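Local atomic coordinates of hypothetical protein Atu1540 (Agrobacterium tumefaciens str. C58, PDB entry 2HWJ), a protein that is of unknown function but belongs to the putative ParB-like nuclease family, within the clan that unites ParB with sulfiredoxin. Residues A[18-23]-A[62-67]; A[51-56]-A[83-88]; A[108-113]-A[154-159]; A[132-137]-A[164-169]. All blocks are in the same frame, centred on the assembly; numbering follows the deposited sequence.

In the fold
The four contacts lie essentially in the part of the chain that resembles ParB-like nucleases. Contacts 1 and 2 meet at the mixed beta-sheet, where strand 63-65 runs antiparallel to strand 52-57; their centres are about 11 Å apart and their segments alternate along the chain. Contact 3 comes later in sequence, its centre about 11 Å from that of contact 1, and a probable hydrogen bond between Thr20 O and Tyr110 N joins the two. Contact 4 shares helix 157-166 with contact 3, about 13 Å away between centres, and is tied to contact 1 where Ile22 pairs with Glu132. The centres of contacts 2 and 4 are about 28 Å apart, on opposite sides of the chain's centre. Segment 18-23 thus touches strand 63-65, loop 108-113 and strand 132-133.

Contact 1: A[18-23]-A[62-67]; sequences RPTQIA and RAYLID
Arg18 and Tyr64 form a single backbone bridge: Arg18 N donates to Ala63 O at 3.0 Å, nearly straight at 170°, and Leu65 N returns a bond to Arg18 O. Arg18 CB rests on one face of the Tyr64 ring, 3.7 Å from its centroid, a CH-pi contact set toward the rim. Arg18 CG lies anti to the carbonyl carbon (chi1 -73°), and the chain beyond bends until its guanidinium lies flat on that of Arg62, centres 3.3 Å apart and planes at 13°, a stack of two like-charged groups. Farther along, Thr20 CG2 meets the edge of the Tyr64 ring, 3.6 Å from Tyr64 CB. Thr20 OG1 has two close acceptors, Leu65 O at 2.8 Å and Leu108 O, while Ile66 CD1 packs against the same hydroxyl. This is an irregular loop laid along the outermost strand of the mixed sheet, joined to it by a single beta bridge and the side-chain contacts beside it.

Contact 2: A[51-56]-A[83-88]; sequences HIVPVV and VLTSEV
Thr85 and Val53 sit side by side on parallel strands 83-88 and 52-56. Thr85 CB lies 3.6 Å from Val53 O; from there CG2, anti to the carbonyl carbon, reaches Val55 CG2 at 3.9 Å, and the other branch, OG1, takes a hydrogen bond with Ser10 OG on strand 9-13. On the reverse face Ile52 CG2 packs 4.0 Å from Leu84 CB, and Leu84 CB also lies 3.4 Å from His51 O. The backbones exchange bonds as parallel strands do: Val53 N to Leu84 O, Ser86 N to Val53 O, a weak one from Val55 N to Ser86 O, and Val88 N to Val55 O, the last nearly straight at 173°. Val88 CG2 packs 3.4 Å from Val55 O. Strand 52-57 lies between this partner and the antiparallel strand 63-65, whose Leu65 touches Val53, while Val72 of helix 69-77 packs on Val53. Beyond strand 82-90 comes strand 9-13, and Ile52 makes backbone hydrogen bonds to the second subunit.

Contact 3: A[108-113]-A[154-159]; sequences LIYPFD and IPFSEF
Tyr110, Phe156 and Phe159 make an aromatic cluster at the start of helix 157-166, where the loop 108-113 comes up against the helix. Phe156 holds the N-cap position and is the third residue of the type II beta turn from Ile154 to Ser157. Its ring and that of Tyr110 stack face to face, centroids 4.7 Å apart and planes at 27°, the two side chains sliding past each other in opposite directions. Tyr110 CB lies over the Phe156 face, 3.8 Å from its centroid, as a CH-pi contact, and Ile109 O approaches the same ring at Phe156 CE1. Tyr110 CG stands anti to the backbone N (chi1 -171°), which places it 4.0 Å from Phe156 CD2. Phe159 makes an offset stack with Tyr110, centroids 4.5 Å apart and planes at 30°. Both phenylalanines lie on one side of the Tyr110 ring, while Phe112 CD1 stands over the centre of the other face. Phe159 also makes a cation-pi contact with Arg137, linking the cluster to helix 135-146. In the offset pair, Tyr110 CE1 stands over one face of the Phe159 ring, displaced toward its rim.

Contact 4: A[132-137]-A[164-169]; sequences EDDPFR and FLRRRI
Asp134 and Arg166 reach toward each other tip to tip in a salt bridge. Asp134 CG is anti to its backbone N (chi1 172°), and the carboxylate beyond it meets Arg166 and the first N-H groups of a helix. The Arg166 chain bends at chi2 and chi3 (chi3 -65° places NE), and its guanidinium ends at Asp134. Arg166 NH2 donates to Asp134 OD2 at 2.9 Å, a fairly straight bond, and the acceptor lies in the guanidinium plane but is met from above the carboxylate plane. The two flat groups are turned 50° against each other; the companion bonds, NH2 to OD1 and NH1 to OD2, are weak. Asp134 OD1 also takes weak capping bonds from Phe136 N, at 2.8 Å, and from Arg137 N, for Asp134 is the N-cap of helix 135-146. One carboxylate therefore caps this helix and ties it to the end of helix 157-166. Phe136, its CG anti to the carbonyl carbon, lays its ring against Arg166: Arg166 CB sits over one face of that ring, 3.7 Å from its centroid, in a CH-pi contact, while Phe136 CB stands over one face of the guanidinium, toward its rim, 4.0 Å from Arg166 NH2. Phe136 CD2 touches Leu165 CB at 4.0 Å, and Phe136 CE2 meets Ile169 CB at 4.2 Å. Leu174 of helix 171-176 packs on Phe136, and Ala185 of helix 178-189 touches both Leu165 and Ile169.

Contact 1: A[18-23]-A[62-67]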
loop_
_atom_site.group_PDB
_atom_site.type_symbol
_atom_site.label_atom_id
_atom_site.label_comp_id
_atom_site.label_asym_id
_atom_site.label_seq_id
_atom_site.Cartn_x
_atom_site.Cartn_y
_atom_site.Cartn_z
ATOM N N ARG A 18 -11.115 23.294 5.404
ATOM C CA ARG A 18 -9.795 23.662 5.702
ATOM C C ARG A 18 -8.842 22.891 4.789
ATOM O O ARG A 18 -8.791 21.705 4.845
ATOM C CB ARG A 18 -9.566 23.400 7.179
ATOM C CG ARG A 18 -10.278 24.417 7.999
ATOM C CD ARG A 18 -9.342 25.423 8.586
ATOM N NE ARG A 18 -9.847 25.752 9.921
ATOM C CZ ARG A 18 -10.347 26.933 10.307
ATOM N NH1 ARG A 18 -10.321 28.002 9.500
ATOM N NH2 ARG A 18 -10.826 27.069 11.548
ATOM N N PRO A 19 -8.080 23.583 3.951
ATOM C CA PRO A 19 -7.091 23.012 3.048
ATOM C C PRO A 19 -6.076 22.097 3.748
ATOM O O PRO A 19 -5.908 22.240 4.954
ATOM C CB PRO A 19 -6.311 24.244 2.546
ATOM C CG PRO A 19 -7.211 25.351 2.693
ATOM C CD PRO A 19 -8.186 25.044 3.822
ATOM N N THR A 20 -5.345 21.229 3.006
ATOM C CA THR A 20 -4.265 20.565 3.665
ATOM C C THR A 20 -2.996 20.664 2.877
ATOM O O THR A 20 -2.044 19.898 3.070
ATOM C CB THR A 20 -4.659 19.055 4.103
ATOM O OG1 THR A 20 -4.941 18.260 2.965
ATOM C CG2 THR A 20 -5.872 18.984 5.094
ATOM N N GLN A 21 -2.932 21.636 1.986
ATOM C CA GLN A 21 -1.716 21.943 1.170
ATOM C C GLN A 21 -1.695 23.428 0.851
ATOM O O GLN A 21 -2.718 24.130 0.923
ATOM C CB GLN A 21 -1.662 21.091 -0.110
ATOM C CG GLN A 21 -2.732 21.380 -1.155
ATOM C CD GLN A 21 -2.791 20.321 -2.210
ATOM O OE1 GLN A 21 -2.988 19.185 -1.871
ATOM N NE2 GLN A 21 -2.676 20.682 -3.507
ATOM N N ILE A 22 -0.531 23.930 0.494
ATOM C CA ILE A 22 -0.301 25.344 0.335
ATOM C C ILE A 22 -0.550 25.761 -1.088
ATOM O O ILE A 22 -0.995 26.876 -1.323
ATOM C CB ILE A 22 1.109 25.652 0.788
ATOM C CG1 ILE A 22 1.167 25.422 2.285
ATOM C CG2 ILE A 22 1.431 27.092 0.579
ATOM C CD1 ILE A 22 2.458 25.400 2.827
ATOM N N ALA A 23 -0.340 24.850 -2.051
ATOM C CA ALA A 23 -0.329 25.261 -3.474
ATOM C C ALA A 23 -1.087 24.344 -4.388
ATOM O O ALA A 23 -1.331 23.221 -4.023
ATOM C CB ALA A 23 1.088 25.532 -3.989
ATOM N N ARG A 62 -13.993 21.141 12.696
ATOM C CA ARG A 62 -13.652 21.550 11.410
ATOM C C ARG A 62 -13.417 20.332 10.505
ATOM O O ARG A 62 -12.989 19.268 10.934
ATOM C CB ARG A 62 -12.515 22.588 11.535
ATOM C CG ARG A 62 -12.924 23.937 12.259
ATOM C CD ARG A 62 -14.142 24.543 11.523
ATOM N NE ARG A 62 -14.090 25.990 11.310
ATOM C CZ ARG A 62 -13.638 26.640 10.210
ATOM N NH1 ARG A 62 -13.145 26.028 9.136
ATOM N NH2 ARG A 62 -13.682 27.972 10.202
ATOM N N ALA A 63 -13.788 20.463 9.250
ATOM C CA ALA A 63 -13.508 19.469 8.227
ATOM C C ALA A 63 -12.270 19.840 7.389
ATOM O O ALA A 63 -12.226 20.956 6.819
ATOM C CB ALA A 63 -14.681 19.368 7.339
ATOM N N TYR A 64 -11.314 18.909 7.269
ATOM C CA TYR A 64 -10.098 19.129 6.432
ATOM C C TYR A 64 -10.151 18.399 5.130
ATOM O O TYR A 64 -10.353 17.194 5.146
ATOM C CB TYR A 64 -8.823 18.678 7.200
ATOM C CG TYR A 64 -8.590 19.613 8.324
ATOM C CD1 TYR A 64 -9.486 19.613 9.426
ATOM C CD2 TYR A 64 -7.603 20.627 8.230
ATOM C CE1 TYR A 64 -9.356 20.556 10.476
ATOM C CE2 TYR A 64 -7.444 21.553 9.267
ATOM C CZ TYR A 64 -8.332 21.488 10.387
ATOM O OH TYR A 64 -8.247 22.355 11.413
ATOM N N LEU A 65 -9.989 19.099 4.031
ATOM C CA LEU A 65 -10.108 18.557 2.654
ATOM C C LEU A 65 -8.881 17.730 2.396
ATOM O O LEU A 65 -7.769 18.192 2.631
ATOM C CB LEU A 65 -10.052 19.711 1.642
ATOM C CG LEU A 65 -10.090 19.282 0.189
ATOM C CD1 LEU A 65 -11.368 18.469 -0.140
ATOM C CD2 LEU A 65 -9.954 20.464 -0.774
ATOM N N ILE A 66 -9.055 16.533 1.861
ATOM C CA ILE A 66 -7.926 15.576 1.760
ATOM C C ILE A 66 -7.478 15.373 0.313
ATOM O O ILE A 66 -6.345 14.998 0.011
ATOM C CB ILE A 66 -8.320 14.239 2.477
ATOM C CG1 ILE A 66 -7.953 14.399 3.910
ATOM C CG2 ILE A 66 -7.601 13.043 1.979
ATOM C CD1 ILE A 66 -6.851 15.341 3.980
ATOM N N ASP A 67 -8.350 15.647 -0.622
ATOM C CA ASP A 67 -7.909 15.507 -1.972
ATOM C C ASP A 67 -8.637 16.518 -2.789
ATOM O O ASP A 67 -9.593 17.135 -2.278
ATOM C CB ASP A 67 -8.304 14.110 -2.468
ATOM C CG ASP A 67 -7.340 13.596 -3.478
ATOM O OD1 ASP A 67 -6.356 14.345 -3.758
ATOM O OD2 ASP A 67 -7.558 12.468 -3.983
#

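Contact 2: A[51-56]-A[83-88]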
loop_
_atom_site.group_PDB
_atom_site.type_symbol
_atom_site.label_atom_id
_atom_site.label_comp_id
_atom_site.label_asym_id
_atom_site.label_seq_id
_atom_site.Cartn_x
_atom_site.Cartn_y
_atom_site.Cartn_z
ATOM N N HIS A 51 -20.008 16.264 -7.293
ATOM C CA HIS A 51 -18.749 15.796 -6.785
ATOM C C HIS A 51 -18.893 15.644 -5.314
ATOM O O HIS A 51 -19.645 16.386 -4.666
ATOM C CB HIS A 51 -17.632 16.791 -7.105
ATOM C CG HIS A 51 -17.646 17.217 -8.529
ATOM N ND1 HIS A 51 -18.308 18.360 -8.955
ATOM C CD2 HIS A 51 -17.203 16.588 -9.652
ATOM C CE1 HIS A 51 -18.192 18.457 -10.272
ATOM N NE2 HIS A 51 -17.548 17.386 -10.719
ATOM N N ILE A 52 -18.168 14.645 -4.828
ATOM C CA ILE A 52 -18.031 14.330 -3.433
ATOM C C ILE A 52 -16.572 14.425 -3.215
ATOM O O ILE A 52 -15.814 13.887 -3.977
ATOM C CB ILE A 52 -18.340 12.839 -3.154
ATOM C CG1 ILE A 52 -19.184 12.323 -4.274
ATOM C CG2 ILE A 52 -18.955 12.667 -1.752
ATOM C CD1 ILE A 52 -20.099 11.013 -3.900
ATOM N N VAL A 53 -16.192 14.904 -2.071
ATOM C CA VAL A 53 -14.830 15.162 -1.830
ATOM C C VAL A 53 -14.541 14.545 -0.480
ATOM O O VAL A 53 -15.378 14.595 0.399
ATOM C CB VAL A 53 -14.782 16.673 -1.972
ATOM C CG1 VAL A 53 -14.381 17.442 -0.758
ATOM C CG2 VAL A 53 -14.178 17.042 -3.331
ATOM N N PRO A 54 -13.426 13.831 -0.338
ATOM C CA PRO A 54 -13.168 13.153 0.964
ATOM C C PRO A 54 -12.613 14.125 1.976
ATOM O O PRO A 54 -11.920 15.063 1.642
ATOM C CB PRO A 54 -12.068 12.167 0.604
ATOM C CG PRO A 54 -11.305 12.780 -0.389
ATOM C CD PRO A 54 -12.322 13.586 -1.279
ATOM N N VAL A 55 -12.810 13.871 3.232
ATOM C CA VAL A 55 -12.551 14.890 4.261
ATOM C C VAL A 55 -12.246 14.185 5.596
ATOM O O VAL A 55 -12.534 13.016 5.760
ATOM C CB VAL A 55 -13.870 15.622 4.362
ATOM C CG1 VAL A 55 -14.410 15.704 5.800
ATOM C CG2 VAL A 55 -13.920 16.874 3.483
ATOM N N VAL A 56 -11.644 14.865 6.553
ATOM C CA VAL A 56 -11.271 14.241 7.813
ATOM C C VAL A 56 -11.826 15.147 8.860
ATOM O O VAL A 56 -11.796 16.326 8.719
ATOM C CB VAL A 56 -9.697 14.182 7.877
ATOM C CG1 VAL A 56 -9.163 14.325 9.266
ATOM C CG2 VAL A 56 -9.199 12.902 7.340
ATOM N N VAL A 83 -20.249 21.731 -1.249
ATOM C CA VAL A 83 -19.828 20.541 -1.946
ATOM C C VAL A 83 -20.169 19.300 -1.067
ATOM O O VAL A 83 -20.056 19.373 0.138
ATOM C CB VAL A 83 -18.336 20.609 -2.303
ATOM C CG1 VAL A 83 -17.415 20.622 -1.028
ATOM C CG2 VAL A 83 -17.926 19.405 -3.154
ATOM N N LEU A 84 -20.578 18.177 -1.651
ATOM C CA LEU A 84 -20.768 16.941 -0.894
ATOM C C LEU A 84 -19.443 16.416 -0.451
ATOM O O LEU A 84 -18.412 16.623 -1.151
ATOM C CB LEU A 84 -21.341 15.900 -1.794
ATOM C CG LEU A 84 -22.678 16.292 -2.415
ATOM C CD1 LEU A 84 -23.175 15.170 -3.254
ATOM C CD2 LEU A 84 -23.693 16.787 -1.339
ATOM N N THR A 85 -19.432 15.757 0.695
ATOM C CA THR A 85 -18.204 15.315 1.310
ATOM C C THR A 85 -18.521 13.956 1.956
ATOM O O THR A 85 -19.688 13.618 2.191
ATOM C CB THR A 85 -17.883 16.145 2.554
ATOM O OG1 THR A 85 -19.040 16.142 3.418
ATOM C CG2 THR A 85 -17.514 17.591 2.260
ATOM N N SER A 86 -17.466 13.205 2.288
ATOM C CA SER A 86 -17.599 11.973 2.976
ATOM C C SER A 86 -16.451 11.966 3.945
ATOM O O SER A 86 -15.285 12.088 3.539
ATOM C CB SER A 86 -17.412 10.824 2.028
ATOM O OG SER A 86 -17.649 9.633 2.746
ATOM N N GLU A 87 -16.791 11.888 5.224
ATOM C CA GLU A 87 -15.832 11.839 6.253
ATOM C C GLU A 87 -15.226 10.446 6.187
ATOM O O GLU A 87 -15.945 9.461 6.312
ATOM C CB GLU A 87 -16.540 12.131 7.590
ATOM C CG GLU A 87 -15.689 12.023 8.846
ATOM C CD GLU A 87 -16.479 12.390 10.172
ATOM O OE1 GLU A 87 -16.707 11.474 11.055
ATOM O OE2 GLU A 87 -16.825 13.596 10.343
ATOM N N VAL A 88 -13.908 10.379 6.001
ATOM C CA VAL A 88 -13.167 9.127 5.983
ATOM C C VAL A 88 -12.256 8.894 7.197
ATOM O O VAL A 88 -11.484 7.926 7.232
ATOM C CB VAL A 88 -12.280 8.985 4.742
ATOM C CG1 VAL A 88 -13.127 9.005 3.529
ATOM C CG2 VAL A 88 -11.209 10.088 4.702
#

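Contact 3: A[108-113]-A[154-159]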
loop_
_atom_site.group_PDB
_atom_site.type_symbol
_atom_site.label_atom_id
_atom_site.label_comp_id
_atom_site.label_asym_id
_atom_site.label_seq_id
_atom_site.Cartn_x
_atom_site.Cartn_y
_atom_site.Cartn_z
ATOM N N LEU A 108 -1.263 13.172 5.075
ATOM C CA LEU A 108 -2.489 13.775 4.653
ATOM C C LEU A 108 -2.272 15.248 4.502
ATOM O O LEU A 108 -3.226 16.010 4.140
ATOM C CB LEU A 108 -3.624 13.450 5.633
ATOM C CG LEU A 108 -3.954 11.898 5.641
ATOM C CD1 LEU A 108 -4.887 11.403 6.729
ATOM C CD2 LEU A 108 -4.417 11.373 4.307
ATOM N N ILE A 109 -1.034 15.722 4.725
ATOM C CA ILE A 109 -0.811 17.158 4.453
ATOM C C ILE A 109 0.340 17.357 3.555
ATOM O O ILE A 109 1.039 16.462 3.338
ATOM C CB ILE A 109 -0.625 17.958 5.685
ATOM C CG1 ILE A 109 0.607 17.467 6.432
ATOM C CG2 ILE A 109 -1.938 17.923 6.489
ATOM C CD1 ILE A 109 1.077 18.364 7.498
ATOM N N TYR A 110 0.504 18.522 2.967
ATOM C CA TYR A 110 1.583 18.701 2.040
ATOM C C TYR A 110 2.014 20.124 2.175
ATOM O O TYR A 110 1.660 20.956 1.368
ATOM C CB TYR A 110 1.152 18.383 0.610
ATOM C CG TYR A 110 2.308 18.356 -0.340
ATOM C CD1 TYR A 110 2.473 19.361 -1.330
ATOM C CD2 TYR A 110 3.323 17.376 -0.205
ATOM C CE1 TYR A 110 3.577 19.382 -2.215
ATOM C CE2 TYR A 110 4.428 17.320 -1.103
ATOM C CZ TYR A 110 4.553 18.354 -2.100
ATOM O OH TYR A 110 5.645 18.307 -2.977
ATOM N N PRO A 111 2.747 20.425 3.235
ATOM C CA PRO A 111 3.080 21.820 3.554
ATOM C C PRO A 111 4.218 22.317 2.698
ATOM O O PRO A 111 5.285 22.542 3.232
ATOM C CB PRO A 111 3.579 21.748 4.980
ATOM C CG PRO A 111 4.114 20.364 5.117
ATOM C CD PRO A 111 3.301 19.469 4.203
ATOM N N PHE A 112 4.013 22.424 1.381
ATOM C CA PHE A 112 5.045 22.956 0.507
ATOM C C PHE A 112 4.526 24.116 -0.306
ATOM O O PHE A 112 3.446 24.041 -0.867
ATOM C CB PHE A 112 5.610 21.898 -0.414
ATOM C CG PHE A 112 6.402 20.837 0.279
ATOM C CD1 PHE A 112 5.783 19.753 0.846
ATOM C CD2 PHE A 112 7.771 20.907 0.333
ATOM C CE1 PHE A 112 6.545 18.760 1.485
ATOM C CE2 PHE A 112 8.529 19.933 0.951
ATOM C CZ PHE A 112 7.932 18.862 1.493
ATOM N N ASP A 113 5.288 25.206 -0.358
ATOM C CA ASP A 113 4.816 26.418 -1.027
ATOM C C ASP A 113 5.024 26.345 -2.530
ATOM O O ASP A 113 5.685 25.462 -3.014
ATOM C CB ASP A 113 5.562 27.645 -0.512
ATOM C CG ASP A 113 6.975 27.617 -0.916
ATOM O OD1 ASP A 113 7.259 27.226 -2.071
ATOM O OD2 ASP A 113 7.823 27.995 -0.082
ATOM N N ILE A 154 1.063 5.948 -4.540
ATOM C CA ILE A 154 1.847 7.011 -3.890
ATOM C C ILE A 154 1.149 8.403 -3.763
ATOM O O ILE A 154 0.734 9.019 -4.767
ATOM C CB ILE A 154 3.165 7.206 -4.707
ATOM C CG1 ILE A 154 4.185 6.091 -4.411
ATOM C CG2 ILE A 154 3.756 8.618 -4.545
ATOM C CD1 ILE A 154 3.670 4.587 -4.707
ATOM N N PRO A 155 1.095 8.954 -2.540
ATOM C CA PRO A 155 0.481 10.285 -2.368
ATOM C C PRO A 155 1.326 11.380 -3.041
ATOM O O PRO A 155 2.569 11.293 -3.019
ATOM C CB PRO A 155 0.495 10.461 -0.858
ATOM C CG PRO A 155 1.690 9.628 -0.416
ATOM C CD PRO A 155 1.637 8.426 -1.275
ATOM N N PHE A 156 0.678 12.375 -3.664
ATOM C CA PHE A 156 1.431 13.526 -4.145
ATOM C C PHE A 156 2.454 13.157 -5.229
ATOM O O PHE A 156 3.529 13.751 -5.326
ATOM C CB PHE A 156 2.140 14.140 -2.920
ATOM C CG PHE A 156 1.184 14.508 -1.745
ATOM C CD1 PHE A 156 1.382 13.971 -0.464
ATOM C CD2 PHE A 156 0.099 15.417 -1.928
ATOM C CE1 PHE A 156 0.537 14.317 0.601
ATOM C CE2 PHE A 156 -0.771 15.760 -0.855
ATOM C CZ PHE A 156 -0.551 15.212 0.402
ATOM N N SER A 157 2.119 12.159 -6.041
ATOM C CA SER A 157 2.908 11.744 -7.223
ATOM C C SER A 157 3.314 12.944 -8.009
ATOM O O SER A 157 4.469 13.118 -8.334
ATOM C CB SER A 157 2.036 10.933 -8.158
ATOM O OG SER A 157 2.786 10.230 -9.172
ATOM N N GLU A 158 2.332 13.764 -8.346
ATOM C CA GLU A 158 2.522 14.947 -9.144
ATOM C C GLU A 158 3.496 15.923 -8.545
ATOM O O GLU A 158 4.334 16.473 -9.235
ATOM C CB GLU A 158 1.180 15.652 -9.382
ATOM C CG GLU A 158 0.306 14.987 -10.412
ATOM C CD GLU A 158 -0.601 13.924 -9.843
ATOM O OE1 GLU A 158 -0.610 13.667 -8.582
ATOM O OE2 GLU A 158 -1.314 13.334 -10.700
ATOM N N PHE A 159 3.404 16.132 -7.265
ATOM C CA PHE A 159 4.302 17.048 -6.675
ATOM C C PHE A 159 5.772 16.601 -6.774
ATOM O O PHE A 159 6.680 17.445 -6.830
ATOM C CB PHE A 159 3.847 17.407 -5.267
ATOM C CG PHE A 159 2.878 18.579 -5.241
ATOM C CD1 PHE A 159 1.548 18.408 -4.847
ATOM C CD2 PHE A 159 3.287 19.857 -5.678
ATOM C CE1 PHE A 159 0.660 19.510 -4.844
ATOM C CE2 PHE A 159 2.411 20.965 -5.681
ATOM C CZ PHE A 159 1.103 20.787 -5.245
#

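Contact 4: A[132-137]-A[164-169]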
loop_
_atom_site.group_PDB
_atom_site.type_symbol
_atom_site.label_atom_id
_atom_site.label_comp_id
_atom_site.label_asym_id
_atom_site.label_seq_id
_atom_site.Cartn_x
_atom_site.Cartn_y
_atom_site.Cartn_z
ATOM N N GLU A 132 -1.853 29.058 -3.069
ATOM C CA GLU A 132 -0.808 29.637 -3.914
ATOM C C GLU A 132 -0.717 28.895 -5.231
ATOM O O GLU A 132 -1.092 27.712 -5.318
ATOM C CB GLU A 132 0.533 29.469 -3.239
ATOM C CG GLU A 132 0.712 30.370 -2.103
ATOM C CD GLU A 132 2.049 30.161 -1.346
ATOM O OE1 GLU A 132 2.132 30.593 -0.142
ATOM O OE2 GLU A 132 3.018 29.603 -1.945
ATOM N N ASP A 133 -0.166 29.549 -6.256
ATOM C CA ASP A 133 -0.151 28.939 -7.590
ATOM C C ASP A 133 1.159 28.291 -7.724
ATOM O O ASP A 133 2.155 29.016 -7.704
ATOM C CB ASP A 133 -0.341 29.989 -8.668
ATOM C CG ASP A 133 -0.236 29.431 -10.116
ATOM O OD1 ASP A 133 -0.418 28.219 -10.423
ATOM O OD2 ASP A 133 0.017 30.261 -11.015
ATOM N N ASP A 134 1.195 26.949 -7.835
ATOM C CA ASP A 134 2.458 26.328 -8.218
ATOM C C ASP A 134 2.512 25.951 -9.731
ATOM O O ASP A 134 1.962 24.967 -10.186
ATOM C CB ASP A 134 2.943 25.281 -7.237
ATOM C CG ASP A 134 4.194 24.474 -7.749
ATOM O OD1 ASP A 134 4.792 24.874 -8.804
ATOM O OD2 ASP A 134 4.588 23.414 -7.104
ATOM N N PRO A 135 3.181 26.787 -10.532
ATOM C CA PRO A 135 3.100 26.528 -11.980
ATOM C C PRO A 135 3.757 25.215 -12.345
ATOM O O PRO A 135 3.354 24.588 -13.321
ATOM C CB PRO A 135 3.831 27.735 -12.632
ATOM C CG PRO A 135 4.719 28.329 -11.479
ATOM C CD PRO A 135 3.962 28.003 -10.179
ATOM N N PHE A 136 4.733 24.743 -11.587
ATOM C CA PHE A 136 5.219 23.370 -11.919
ATOM C C PHE A 136 4.218 22.313 -11.570
ATOM O O PHE A 136 4.189 21.249 -12.229
ATOM C CB PHE A 136 6.629 23.061 -11.401
ATOM C CG PHE A 136 7.654 23.892 -12.082
ATOM C CD1 PHE A 136 8.005 25.158 -11.559
ATOM C CD2 PHE A 136 8.164 23.509 -13.340
ATOM C CE1 PHE A 136 8.889 25.987 -12.230
ATOM C CE2 PHE A 136 9.071 24.351 -14.034
ATOM C CZ PHE A 136 9.441 25.588 -13.460
ATOM N N ARG A 137 3.361 22.596 -10.584
ATOM C CA ARG A 137 2.327 21.648 -10.363
ATOM C C ARG A 137 1.461 21.495 -11.640
ATOM O O ARG A 137 1.033 20.350 -11.965
ATOM C CB ARG A 137 1.531 22.032 -9.161
ATOM C CG ARG A 137 0.389 21.132 -8.903
ATOM C CD ARG A 137 0.854 19.761 -8.641
ATOM N NE ARG A 137 -0.269 18.890 -8.406
ATOM C CZ ARG A 137 -1.075 18.448 -9.377
ATOM N NH1 ARG A 137 -0.865 18.825 -10.633
ATOM N NH2 ARG A 137 -2.105 17.658 -9.091
ATOM N N PHE A 164 10.925 17.634 -9.700
ATOM C CA PHE A 164 11.904 17.262 -10.713
ATOM C C PHE A 164 11.966 18.362 -11.796
ATOM O O PHE A 164 13.021 18.911 -12.056
ATOM C CB PHE A 164 11.482 15.906 -11.266
ATOM C CG PHE A 164 12.292 15.407 -12.441
ATOM C CD1 PHE A 164 13.536 14.853 -12.261
ATOM C CD2 PHE A 164 11.757 15.403 -13.725
ATOM C CE1 PHE A 164 14.246 14.353 -13.319
ATOM C CE2 PHE A 164 12.494 14.898 -14.791
ATOM C CZ PHE A 164 13.723 14.391 -14.573
ATOM N N LEU A 165 10.822 18.745 -12.369
ATOM C CA LEU A 165 10.851 19.659 -13.452
ATOM C C LEU A 165 11.368 21.000 -12.948
ATOM O O LEU A 165 11.973 21.778 -13.759
ATOM C CB LEU A 165 9.504 19.814 -14.107
ATOM C CG LEU A 165 8.861 18.504 -14.574
ATOM C CD1 LEU A 165 7.380 18.642 -14.581
ATOM C CD2 LEU A 165 9.399 17.971 -15.931
ATOM N N ARG A 166 11.201 21.307 -11.650
ATOM C CA ARG A 166 11.335 22.719 -11.337
ATOM C C ARG A 166 12.755 22.977 -11.230
ATOM O O ARG A 166 13.170 24.153 -11.366
ATOM C CB ARG A 166 10.592 23.211 -10.117
ATOM C CG ARG A 166 11.406 23.694 -8.937
ATOM C CD ARG A 166 10.596 23.382 -7.612
ATOM N NE ARG A 166 9.370 24.185 -7.649
ATOM C CZ ARG A 166 8.134 23.727 -7.589
ATOM N NH1 ARG A 166 7.888 22.472 -7.396
ATOM N NH2 ARG A 166 7.141 24.580 -7.692
ATOM N N ARG A 167 13.519 21.893 -11.060
ATOM C CA ARG A 167 14.972 22.057 -10.950
ATOM C C ARG A 167 15.666 22.026 -12.314
ATOM O O ARG A 167 16.846 22.143 -12.401
ATOM C CB ARG A 167 15.548 21.010 -10.016
ATOM C CG ARG A 167 14.638 20.669 -8.874
ATOM C CD ARG A 167 15.160 19.522 -8.036
ATOM N NE ARG A 167 15.986 20.071 -6.992
ATOM C CZ ARG A 167 15.748 19.980 -5.687
ATOM N NH1 ARG A 167 14.687 19.341 -5.232
ATOM N NH2 ARG A 167 16.600 20.542 -4.831
ATOM N N ARG A 168 14.883 21.926 -13.378
ATOM C CA ARG A 168 15.379 21.583 -14.705
ATOM C C ARG A 168 14.754 22.375 -15.813
ATOM O O ARG A 168 15.248 22.382 -16.886
ATOM C CB ARG A 168 15.043 20.133 -14.990
ATOM C CG ARG A 168 16.071 19.217 -14.425
ATOM C CD ARG A 168 15.627 17.798 -14.462
ATOM N NE ARG A 168 16.536 16.995 -13.650
ATOM C CZ ARG A 168 16.400 16.823 -12.346
ATOM N NH1 ARG A 168 15.368 17.391 -11.742
ATOM N NH2 ARG A 168 17.258 16.066 -11.661
ATOM N N ILE A 169 13.597 22.969 -15.605
ATOM C CA ILE A 169 13.050 23.771 -16.657
ATOM C C ILE A 169 12.961 25.198 -16.112
ATOM O O ILE A 169 12.537 25.433 -14.970
ATOM C CB ILE A 169 11.718 23.212 -17.150
ATOM C CG1 ILE A 169 11.873 21.809 -17.754
ATOM C CG2 ILE A 169 11.076 24.142 -18.178
ATOM C CD1 ILE A 169 10.480 21.202 -18.158
#